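Local coordinates for acinetobacter secreted protease CpaA (Acinetobacter nosocomialis M2, PDB 6O38), which probably cleaves proteins as a secreted, zinc-dependent metalloprotease, and binds the chaperone CpaB of the type II secretion pathway, at residues G19-L23 with S45-T49; S37-N41 with S63-I67. All coordinates share one frame; numbering follows the deposited sequence.

Contact 1 (G19-L23 with S45-T49); sequences GYSDL and SDKIT
D22 and L23 run parallel to K47 and I48, at the point where two strands begin side by side. K47 bonds to S21 and L23, the neighbours of D22, and L23 bonds in turn to K47 and T49, the neighbours of I48: K47 N donates to S21 O at 3.0 Å, L23 N to K47 O at 2.8 Å and T49 N to L23 O at 2.9 Å. The CA of I48 adds a C-H...O contact to L23 O.

On one face D22 and K47 lie alongside each other. With CG of both anti to the backbone N (chi1 -170° and 176°), D22 OD1 rests against the lysine's aliphatic stem, 3.4 Å from K47 CD; K47 NZ stays 5.0 Å from D22 OD1, too far for a salt bridge, though the opposite charges may still attract weakly. The other face is apolar, where L23 CB approaches I48 CG1 at 4.3 Å. Just ahead of the strands, the carboxylate of D46 sits by Y20 O while its OD2 accepts from N43 N.

Strand 3-5 continues the sheet beyond 22-27, strand 79-85 pairs antiparallel with 47-52, and W91 of strand 90-98 packs on I48.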
loop_
_atom_site.group_PDB
_atom_site.type_symbol
_atom_site.label_atom_id
_atom_site.label_comp_id
_atom_site.label_asym_id
_atom_site.label_seq_id
_atom_site.Cartn_x
_atom_site.Cartn_y
_atom_site.Cartn_z
ATOM N N GLY A 19 -25.960 -16.996 -21.954
ATOM C CA GLY A 19 -26.965 -17.633 -22.776
ATOM C C GLY A 19 -28.353 -17.038 -22.682
ATOM O O GLY A 19 -29.252 -17.499 -23.396
ATOM N N TYR A 20 -28.558 -16.037 -21.832
ATOM C CA TYR A 20 -29.853 -15.390 -21.670
ATOM C C TYR A 20 -29.818 -14.015 -22.321
ATOM O O TYR A 20 -28.880 -13.242 -22.102
ATOM C CB TYR A 20 -30.222 -15.264 -20.190
ATOM C CG TYR A 20 -30.340 -16.585 -19.464
ATOM C CD1 TYR A 20 -31.513 -17.327 -19.515
ATOM C CD2 TYR A 20 -29.279 -17.087 -18.722
ATOM C CE1 TYR A 20 -31.625 -18.534 -18.849
ATOM C CE2 TYR A 20 -29.381 -18.293 -18.054
ATOM C CZ TYR A 20 -30.557 -19.011 -18.121
ATOM O OH TYR A 20 -30.661 -20.211 -17.457
ATOM N N SER A 21 -30.844 -13.715 -23.120
ATOM C CA SER A 21 -30.932 -12.405 -23.756
ATOM C C SER A 21 -31.388 -11.328 -22.781
ATOM O O SER A 21 -31.058 -10.151 -22.965
ATOM C CB SER A 21 -31.881 -12.465 -24.954
ATOM O OG SER A 21 -32.004 -11.196 -25.571
ATOM N N ASP A 22 -32.141 -11.707 -21.747
ATOM C CA ASP A 22 -32.628 -10.754 -20.750
ATOM C C ASP A 22 -32.713 -11.504 -19.423
ATOM O O ASP A 22 -33.688 -12.219 -19.173
ATOM C CB ASP A 22 -33.975 -10.172 -21.157
ATOM C CG ASP A 22 -34.394 -9.004 -20.287
ATOM O OD1 ASP A 22 -33.559 -8.516 -19.498
ATOM O OD2 ASP A 22 -35.563 -8.575 -20.394
ATOM N N LEU A 23 -31.695 -11.336 -18.585
ATOM C CA LEU A 23 -31.564 -12.083 -17.344
ATOM C C LEU A 23 -31.681 -11.152 -16.144
ATOM O O LEU A 23 -31.257 -9.993 -16.190
ATOM C CB LEU A 23 -30.226 -12.828 -17.302
ATOM C CG LEU A 23 -29.925 -13.711 -16.089
ATOM C CD1 LEU A 23 -31.057 -14.694 -15.842
ATOM C CD2 LEU A 23 -28.615 -14.449 -16.295
ATOM N N SER A 45 -26.498 -7.572 -27.468
ATOM C CA SER A 45 -27.460 -6.793 -26.696
ATOM C C SER A 45 -28.036 -7.569 -25.515
ATOM O O SER A 45 -29.192 -7.350 -25.136
ATOM C CB SER A 45 -28.583 -6.292 -27.603
ATOM O OG SER A 45 -28.101 -5.326 -28.521
ATOM N N ASP A 46 -27.254 -8.465 -24.921
ATOM C CA ASP A 46 -27.711 -9.183 -23.740
ATOM C C ASP A 46 -27.816 -8.236 -22.550
ATOM O O ASP A 46 -26.955 -7.376 -22.342
ATOM C CB ASP A 46 -26.763 -10.336 -23.414
ATOM C CG ASP A 46 -26.821 -11.448 -24.445
ATOM O OD1 ASP A 46 -27.611 -11.328 -25.405
ATOM O OD2 ASP A 46 -26.078 -12.440 -24.294
ATOM N N LYS A 47 -28.882 -8.396 -21.770
ATOM C CA LYS A 47 -29.156 -7.543 -20.621
ATOM C C LYS A 47 -29.136 -8.377 -19.348
ATOM O O LYS A 47 -29.761 -9.441 -19.287
ATOM C CB LYS A 47 -30.509 -6.839 -20.769
ATOM C CG LYS A 47 -30.910 -6.011 -19.558
ATOM C CD LYS A 47 -32.287 -5.392 -19.732
ATOM C CE LYS A 47 -32.308 -4.396 -20.881
ATOM N NZ LYS A 47 -33.633 -3.729 -21.010
ATOM N N ILE A 48 -28.418 -7.889 -18.337
ATOM C CA ILE A 48 -28.359 -8.520 -17.024
ATOM C C ILE A 48 -28.705 -7.471 -15.979
ATOM O O ILE A 48 -28.150 -6.367 -15.995
ATOM C CB ILE A 48 -26.972 -9.131 -16.740
ATOM C CG1 ILE A 48 -26.743 -10.367 -17.610
ATOM C CG2 ILE A 48 -26.828 -9.478 -15.264
ATOM C CD1 ILE A 48 -25.472 -11.118 -17.274
ATOM N N THR A 49 -29.624 -7.812 -15.076
ATOM C CA THR A 49 -30.038 -6.918 -14.003
ATOM C C THR A 49 -29.864 -7.627 -12.670
ATOM O O THR A 49 -30.380 -8.733 -12.478
ATOM C CB THR A 49 -31.493 -6.469 -14.180
ATOM O OG1 THR A 49 -31.621 -5.731 -15.401
ATOM C CG2 THR A 49 -31.926 -5.590 -13.015
#

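Contact 2 (S37-N41 with S63-I67); sequences SLPTN and SNTNI
The amide of N64 reaches across to the backbone of L38, and the leucine's own side chain runs out beside it to T65. N64 CG stands between the backbone N and the carbonyl carbon (chi1 62°), which carries the amide over to the other loop with ND2 leading. N64 ND2 donates to L38 O at 3.1 Å. The bond is bent: the angle at the hydrogen is 139°, and the nitrogen lies above the carbonyl plane, 71° out of it. L38 CB sits by both ends of the amide, 3.9 Å from N64 ND2 and slightly farther from N64 OD1.

These two loops belong to the first of the StcE-type beta-sandwich domains: 37-41 leads from strand 35-37 towards strand 47-52, while the loop 63-67 leads from strand 58-61 towards strand 71-74. W91 of strand 90-98 serves both, its NE1 bonding to P39 O while its backbone bonds to N64 and N66.

L38 and T65 cross at about a right angle, and L38 CD1 meets T65 CG2 at 3.7 Å, a methyl-to-methyl contact set over F82 of strand 79-85. The threonine turns its hydroxyl to T62 O instead, and T65 OG1 also takes a weak bond from I67 N. T40, itself exposed, lies crosswise to N64, with T40 CG2 4.1 Å from N64 ND2.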
loop_
_atom_site.group_PDB
_atom_site.type_symbol
_atom_site.label_atom_id
_atom_site.label_comp_id
_atom_site.label_asym_id
_atom_site.label_seq_id
_atom_site.Cartn_x
_atom_site.Cartn_y
_atom_site.Cartn_z
ATOM N N SER A 37 -20.176 -12.201 -10.366
ATOM C CA SER A 37 -19.427 -11.869 -11.569
ATOM C C SER A 37 -20.325 -12.044 -12.784
ATOM O O SER A 37 -21.248 -12.862 -12.781
ATOM C CB SER A 37 -18.170 -12.736 -11.712
ATOM O OG SER A 37 -18.510 -14.101 -11.881
ATOM N N LEU A 38 -20.042 -11.257 -13.828
ATOM C CA LEU A 38 -20.741 -11.302 -15.101
ATOM C C LEU A 38 -20.016 -12.229 -16.074
ATOM O O LEU A 38 -18.790 -12.373 -16.008
ATOM C CB LEU A 38 -20.844 -9.902 -15.700
ATOM C CG LEU A 38 -21.616 -8.877 -14.867
ATOM C CD1 LEU A 38 -21.594 -7.511 -15.533
ATOM C CD2 LEU A 38 -23.048 -9.338 -14.634
ATOM N N PRO A 39 -20.744 -12.876 -16.983
ATOM C CA PRO A 39 -20.098 -13.831 -17.891
ATOM C C PRO A 39 -19.293 -13.126 -18.971
ATOM O O PRO A 39 -19.684 -12.074 -19.480
ATOM C CB PRO A 39 -21.279 -14.603 -18.488
ATOM C CG PRO A 39 -22.404 -13.625 -18.448
ATOM C CD PRO A 39 -22.199 -12.804 -17.202
ATOM N N THR A 40 -18.152 -13.725 -19.318
ATOM C CA THR A 40 -17.324 -13.188 -20.393
ATOM C C THR A 40 -17.930 -13.489 -21.758
ATOM O O THR A 40 -18.013 -12.605 -22.619
ATOM C CB THR A 40 -15.904 -13.752 -20.298
ATOM O OG1 THR A 40 -15.962 -15.148 -19.980
ATOM C CG2 THR A 40 -15.109 -13.020 -19.226
ATOM N N ASN A 41 -18.357 -14.730 -21.974
ATOM C CA ASN A 41 -19.035 -15.087 -23.211
ATOM C C ASN A 41 -20.456 -14.536 -23.193
ATOM O O ASN A 41 -21.208 -14.771 -22.243
ATOM C CB ASN A 41 -19.052 -16.605 -23.383
ATOM C CG ASN A 41 -18.672 -17.040 -24.785
ATOM O OD1 ASN A 41 -18.094 -16.269 -25.552
ATOM N ND2 ASN A 41 -18.989 -18.284 -25.126
ATOM N N SER A 63 -14.285 -6.509 -13.623
ATOM C CA SER A 63 -13.125 -6.550 -14.508
ATOM C C SER A 63 -13.523 -6.591 -15.979
ATOM O O SER A 63 -12.744 -6.168 -16.839
ATOM C CB SER A 63 -12.247 -7.753 -14.165
ATOM O OG SER A 63 -12.986 -8.960 -14.230
ATOM N N ASN A 64 -14.719 -7.092 -16.291
ATOM C CA ASN A 64 -15.193 -7.178 -17.667
ATOM C C ASN A 64 -16.329 -6.196 -17.941
ATOM O O ASN A 64 -17.172 -6.436 -18.809
ATOM C CB ASN A 64 -15.622 -8.608 -17.997
ATOM C CG ASN A 64 -16.771 -9.090 -17.134
ATOM O OD1 ASN A 64 -17.036 -8.543 -16.062
ATOM N ND2 ASN A 64 -17.459 -10.127 -17.597
ATOM N N THR A 65 -16.361 -5.090 -17.207
ATOM C CA THR A 65 -17.324 -4.017 -17.406
ATOM C C THR A 65 -16.582 -2.741 -17.794
ATOM O O THR A 65 -15.357 -2.728 -17.942
ATOM C CB THR A 65 -18.166 -3.790 -16.146
ATOM O OG1 THR A 65 -17.344 -3.225 -15.116
ATOM C CG2 THR A 65 -18.750 -5.103 -15.652
ATOM N N ASN A 66 -17.338 -1.656 -17.961
ATOM C CA ASN A 66 -16.769 -0.347 -18.246
ATOM C C ASN A 66 -16.726 0.545 -17.010
ATOM O O ASN A 66 -16.560 1.763 -17.136
ATOM C CB ASN A 66 -17.547 0.340 -19.370
ATOM C CG ASN A 66 -18.955 0.724 -18.958
ATOM O OD1 ASN A 66 -19.596 0.026 -18.173
ATOM N ND2 ASN A 66 -19.443 1.839 -19.488
ATOM N N ILE A 67 -16.870 -0.036 -15.824
ATOM C CA ILE A 67 -16.835 0.711 -14.573
ATOM C C ILE A 67 -15.383 0.757 -14.092
ATOM O O ILE A 67 -14.797 -0.309 -13.849
ATOM C CB ILE A 67 -17.745 0.078 -13.515
ATOM C CG1 ILE A 67 -19.206 0.179 -13.955
ATOM C CG2 ILE A 67 -17.537 0.743 -12.163
ATOM C CD1 ILE A 67 -20.178 -0.479 -13.009
#

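How the contacts relate
The segments alternate along the chain: 19-23, 37-41, 45-49, then 63-67, all within the first StcE-type beta-sandwich domain. The contact centres are about 13 Å apart, and the two contacts touch directly through I48, whose CD1 packs on P39 CD at 3.7 Å and whose CG2 meets L38 CD2 at 3.8 Å. Segment 37-41 lies against I48 on the apolar face of contact 1, and contact 2 ties that loop to 63-67, with F82 and W91 of strands 79-85 and 90-98 shared between them. Both lie in the N-terminal beta-sandwich region, not among the zinc-binding histidines, and S63 at the end of contact 2 packs on N96 of the chaperone CpaB.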